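Local atomic coordinates of protein SCO1 homolog 1, mitochondrial (Arabidopsis thaliana, PDB entry 6N5U), a protein that binds copper(I) in the thioredoxin-fold domain present here and is thought to act in cellular copper homeostasis and in inserting copper into cytochrome c oxidase. Residues L15-D18 with D19-V23; Q84-E87 with Y88-F92. All blocks are in the same frame, centred on the assembly; numbering follows the deposited sequence.

Following the chain from its N terminus, contact 1 comes first and closes the turn of a beta hairpin made by strands 14-17 and 22-24, at one border of the mixed seven-stranded sheet. Contact 2 lies well down the chain, at residues 84-92 on helix 82-89, in the crossover from strand 68-74 to strand 97-100. Both are local, and they stand in series, neither enclosing nor crossing the other. They meet in space, their centres about 13 Å apart: Asp-18 OD1 probably accepts a hydrogen bond from His-86 ND1 at 2.9 Å, and Val-89 packs beside Asp-18. The hairpin turn is thereby tied to the helix.

Contact 1 of 2, residues L15-D18 with D19-V23; sequences LIRD and DGKRV
A beta hairpin turns here through a type I turn from Arg-17 to Gly-20, closed by Gly-20 N donating to Arg-17 O at 2.8 Å. Arg-17 N answers with a bond of 2.8 Å to Lys-21 O, and further out Leu-15 and Val-23 form an antiparallel hydrogen-bonded pair. Asp-19 uses both carboxylate oxygens within the turn. Its OD2 is met on the syn side by Arg-17 NH2 at 2.8 Å in a salt bridge, while OD1 takes a weak bond from Arg-17 NE and, from above the carboxylate plane, a sound one from Lys-21 N at 3.1 Å, which makes an Asx turn. The carboxylate reaches the edge of the guanidinium, yet the two planes stand 45° apart. A bend at chi3 (69°) turns the guanidinium of Arg-17 back to this acid, and Val-23 CG1 lies over one face of the guanidinium, 3.6 Å from Arg-17 NH1. The aliphatic part of Lys-21 runs alongside Arg-17, pointing the same way. Ile-16, on the other side of the hairpin, sets CG1 over a face of the Arg-22 guanidinium, whose NH1 is salt-bridged to Glu-105. Leu-15 and Val-23 pack on Leu-99, and Ile-16 pairs its backbone with Thr-100, so strand 97-100 flanks strand 14-17; helix 103-112 covers Leu-15.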
loop_
_atom_site.group_PDB
_atom_site.type_symbol
_atom_site.label_atom_id
_atom_site.label_comp_id
_atom_site.label_asym_id
_atom_site.label_seq_id
_atom_site.Cartn_x
_atom_site.Cartn_y
_atom_site.Cartn_z
ATOM N N LEU A 15 10.048 2.726 8.687
ATOM C CA LEU A 15 9.959 3.478 7.439
ATOM C C LEU A 15 9.733 4.971 7.708
ATOM O O LEU A 15 9.592 5.372 8.867
ATOM C CB LEU A 15 8.831 2.887 6.547
ATOM C CG LEU A 15 9.045 1.458 6.006
ATOM C CD1 LEU A 15 7.787 0.904 5.415
ATOM C CD2 LEU A 15 10.111 1.422 4.950
ATOM N N ILE A 16 9.744 5.791 6.641
ATOM C CA ILE A 16 9.499 7.228 6.715
ATOM C C ILE A 16 8.186 7.521 6.006
ATOM O O ILE A 16 8.010 7.136 4.845
ATOM C CB ILE A 16 10.672 8.080 6.174
ATOM C CG1 ILE A 16 11.979 7.758 6.927
ATOM C CG2 ILE A 16 10.359 9.575 6.298
ATOM C CD1 ILE A 16 12.968 7.000 6.154
ATOM N N ARG A 17 7.254 8.174 6.720
ATOM C CA ARG A 17 5.934 8.537 6.214
ATOM C C ARG A 17 6.028 9.781 5.314
ATOM O O ARG A 17 6.989 10.533 5.415
ATOM C CB ARG A 17 4.982 8.731 7.397
ATOM C CG ARG A 17 3.507 8.792 7.040
ATOM C CD ARG A 17 2.659 8.647 8.277
ATOM N NE ARG A 17 2.775 9.813 9.150
ATOM C CZ ARG A 17 2.461 9.818 10.441
ATOM N NH1 ARG A 17 2.027 8.708 11.032
ATOM N NH2 ARG A 17 2.574 10.931 11.152
ATOM N N ASP A 18 5.039 9.977 4.426
ATOM C CA ASP A 18 4.931 11.083 3.457
ATOM C C ASP A 18 5.024 12.489 4.086
ATOM O O ASP A 18 5.227 13.464 3.364
ATOM C CB ASP A 18 3.647 10.944 2.610
ATOM C CG ASP A 18 2.367 11.099 3.398
ATOM O OD1 ASP A 18 1.930 12.256 3.599
ATOM O OD2 ASP A 18 1.807 10.072 3.822
ATOM N N ASP A 19 4.867 12.585 5.419
ATOM C CA ASP A 19 4.952 13.832 6.169
ATOM C C ASP A 19 6.366 14.077 6.695
ATOM O O ASP A 19 6.641 15.153 7.220
ATOM C CB ASP A 19 3.915 13.841 7.304
ATOM C CG ASP A 19 4.092 12.791 8.384
ATOM O OD1 ASP A 19 4.828 11.799 8.147
ATOM O OD2 ASP A 19 3.489 12.953 9.463
ATOM N N GLY A 20 7.250 13.097 6.515
ATOM C CA GLY A 20 8.637 13.153 6.964
ATOM C C GLY A 20 8.891 12.473 8.300
ATOM O O GLY A 20 10.045 12.333 8.695
ATOM N N LYS A 21 7.826 12.044 9.006
ATOM C CA LYS A 21 7.911 11.363 10.300
ATOM C C LYS A 21 8.386 9.921 10.133
ATOM O O LYS A 21 7.985 9.253 9.179
ATOM C CB LYS A 21 6.533 11.349 10.996
ATOM C CG LYS A 21 6.590 11.064 12.503
ATOM C CD LYS A 21 5.227 10.718 13.111
ATOM C CE LYS A 21 5.158 10.940 14.608
ATOM N NZ LYS A 21 5.714 9.800 15.384
ATOM N N ARG A 22 9.215 9.427 11.077
ATOM C CA ARG A 22 9.633 8.029 11.068
ATOM C C ARG A 22 8.526 7.230 11.749
ATOM O O ARG A 22 8.030 7.612 12.814
ATOM C CB ARG A 22 10.989 7.798 11.753
ATOM C CG ARG A 22 11.449 6.337 11.637
ATOM C CD ARG A 22 12.871 6.089 12.110
ATOM N NE ARG A 22 13.864 6.756 11.266
ATOM C CZ ARG A 22 14.325 6.274 10.116
ATOM N NH1 ARG A 22 13.888 5.108 9.653
ATOM N NH2 ARG A 22 15.227 6.955 9.420
ATOM N N VAL A 23 8.112 6.141 11.106
ATOM C CA VAL A 23 7.040 5.282 11.601
ATOM C C VAL A 23 7.469 3.805 11.689
ATOM O O VAL A 23 8.465 3.398 11.084
ATOM C CB VAL A 23 5.736 5.440 10.760
ATOM C CG1 VAL A 23 5.142 6.842 10.879
ATOM C CG2 VAL A 23 5.970 5.064 9.304
#

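Contact 2 of 2, residues Q84-E87 with Y88-F92; sequences QVHE and YVKEF
With CG anti to the backbone N (chi1 -175°), the imidazole of His-86 stands out from the helix on the flank where Lys-90 follows one turn later. The chi1 of Lys-90 (-81°) sets CG over one face of the ring, near its rim; bends at chi2 and chi4 then bring CE and NZ alongside, CE 3.8 Å from His-86 CE1. The ammonium does not bond the ring directly; a water at the ring edge, 3.0 Å from His-86 NE2, bridges to Lys-90 NZ through a weak bond. Asp-18 is the probable hydrogen-bond partner of ND1, so that both ring nitrogens have a partner, the protein one probably setting the rotation of the ring. Were this histidine an alanine, Asp-18 OD1 would probably lose its ND1 partner, and the Lys-90 chain the ring it lies against. Along the backbone, Val-89 N reaches Val-85 O at 2.9 Å and Tyr-88 N reaches Gln-84 O at 3.1 Å, whereas the next bond, from Lys-90 N to His-86 O, is weak. On the buried side Val-85 CG1 meets Val-89 CG1 at 4.1 Å. The Tyr-88 ring has Phe-92 CE2 over one face, 3.4 Å above its plane. Val-85 and Val-89 rest on Phe-72 of strand 68-74, within a beta-alpha-beta crossover to strand 97-100. Tyr-88 also meets Phe-72; its side chain lies about 7 Å from the bound copper ion and touches Cys-46, a copper ligand at the start of helix 45-64, while Phe-92 touches Leu-50 of the same helix.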
loop_
_atom_site.group_PDB
_atom_site.type_symbol
_atom_site.label_atom_id
_atom_site.label_comp_id
_atom_site.label_asym_id
_atom_site.label_seq_id
_atom_site.Cartn_x
_atom_site.Cartn_y
_atom_site.Cartn_z
ATOM N N GLN A 84 8.204 13.331 -3.109
ATOM C CA GLN A 84 7.672 12.641 -4.285
ATOM C C GLN A 84 6.468 11.771 -3.891
ATOM O O GLN A 84 5.411 11.882 -4.508
ATOM C CB GLN A 84 8.777 11.820 -4.980
ATOM C CG GLN A 84 8.301 10.982 -6.173
ATOM C CD GLN A 84 7.960 11.765 -7.421
ATOM O OE1 GLN A 84 8.060 12.983 -7.478
ATOM N NE2 GLN A 84 7.556 11.069 -8.465
ATOM N N VAL A 85 6.619 10.953 -2.841
ATOM C CA VAL A 85 5.560 10.080 -2.325
ATOM C C VAL A 85 4.370 10.917 -1.822
ATOM O O VAL A 85 3.228 10.574 -2.124
ATOM C CB VAL A 85 6.092 9.077 -1.257
ATOM C CG1 VAL A 85 4.954 8.294 -0.617
ATOM C CG2 VAL A 85 7.108 8.124 -1.863
ATOM N N HIS A 86 4.650 12.029 -1.102
ATOM C CA HIS A 86 3.635 12.942 -0.573
ATOM C C HIS A 86 2.760 13.516 -1.689
ATOM O O HIS A 86 1.537 13.445 -1.594
ATOM C CB HIS A 86 4.279 14.085 0.230
ATOM C CG HIS A 86 3.273 14.979 0.878
ATOM N ND1 HIS A 86 2.688 14.645 2.085
ATOM C CD2 HIS A 86 2.735 16.136 0.431
ATOM C CE1 HIS A 86 1.842 15.625 2.354
ATOM N NE2 HIS A 86 1.835 16.548 1.385
ATOM N N GLU A 87 3.392 14.075 -2.734
ATOM C CA GLU A 87 2.723 14.664 -3.884
ATOM C C GLU A 87 1.878 13.641 -4.644
ATOM O O GLU A 87 0.758 13.944 -5.055
ATOM C CB GLU A 87 3.751 15.362 -4.802
ATOM C CG GLU A 87 4.132 16.764 -4.331
ATOM C CD GLU A 87 5.305 17.435 -5.028
ATOM O OE1 GLU A 87 6.156 16.721 -5.607
ATOM O OE2 GLU A 87 5.388 18.684 -4.973
ATOM N N TYR A 88 2.391 12.413 -4.765
ATOM C CA TYR A 88 1.733 11.308 -5.457
ATOM C C TYR A 88 0.497 10.811 -4.734
ATOM O O TYR A 88 -0.552 10.727 -5.366
ATOM C CB TYR A 88 2.734 10.166 -5.676
ATOM C CG TYR A 88 2.248 9.023 -6.543
ATOM C CD1 TYR A 88 2.128 9.170 -7.926
ATOM C CD2 TYR A 88 1.982 7.769 -5.993
ATOM C CE1 TYR A 88 1.730 8.107 -8.735
ATOM C CE2 TYR A 88 1.569 6.703 -6.792
ATOM C CZ TYR A 88 1.454 6.872 -8.165
ATOM O OH TYR A 88 1.040 5.826 -8.959
ATOM N N VAL A 89 0.612 10.496 -3.415
ATOM C CA VAL A 89 -0.461 9.908 -2.590
ATOM C C VAL A 89 -1.672 10.831 -2.474
ATOM O O VAL A 89 -2.806 10.351 -2.565
ATOM C CB VAL A 89 -0.021 9.355 -1.193
ATOM C CG1 VAL A 89 0.956 8.191 -1.326
ATOM C CG2 VAL A 89 0.531 10.434 -0.260
ATOM N N LYS A 90 -1.431 12.148 -2.341
ATOM C CA LYS A 90 -2.477 13.166 -2.216
ATOM C C LYS A 90 -3.453 13.180 -3.402
ATOM O O LYS A 90 -4.590 13.649 -3.249
ATOM C CB LYS A 90 -1.842 14.558 -2.031
ATOM C CG LYS A 90 -1.384 14.883 -0.606
ATOM C CD LYS A 90 -2.476 14.875 0.479
ATOM C CE LYS A 90 -1.934 15.358 1.804
ATOM N NZ LYS A 90 -1.865 16.848 1.868
ATOM N N GLU A 91 -3.004 12.663 -4.575
ATOM C CA GLU A 91 -3.755 12.610 -5.845
ATOM C C GLU A 91 -4.895 11.599 -5.877
ATOM O O GLU A 91 -5.839 11.786 -6.642
ATOM C CB GLU A 91 -2.813 12.274 -7.021
ATOM C CG GLU A 91 -1.692 13.266 -7.316
ATOM C CD GLU A 91 -0.743 12.847 -8.428
ATOM O OE1 GLU A 91 -1.013 11.823 -9.099
ATOM O OE2 GLU A 91 0.273 13.550 -8.629
ATOM N N PHE A 92 -4.777 10.493 -5.106
ATOM C CA PHE A 92 -5.720 9.359 -5.106
ATOM C C PHE A 92 -6.846 9.424 -4.104
ATOM O O PHE A 92 -7.988 9.064 -4.429
ATOM C CB PHE A 92 -4.965 8.045 -4.908
ATOM C CG PHE A 92 -3.914 7.796 -5.958
ATOM C CD1 PHE A 92 -4.244 7.183 -7.159
ATOM C CD2 PHE A 92 -2.596 8.200 -5.757
ATOM C CE1 PHE A 92 -3.272 6.939 -8.121
ATOM C CE2 PHE A 92 -1.631 7.984 -6.735
ATOM C CZ PHE A 92 -1.973 7.353 -7.909
HETATM O O HOH W 1 0.384 19.173 1.563
#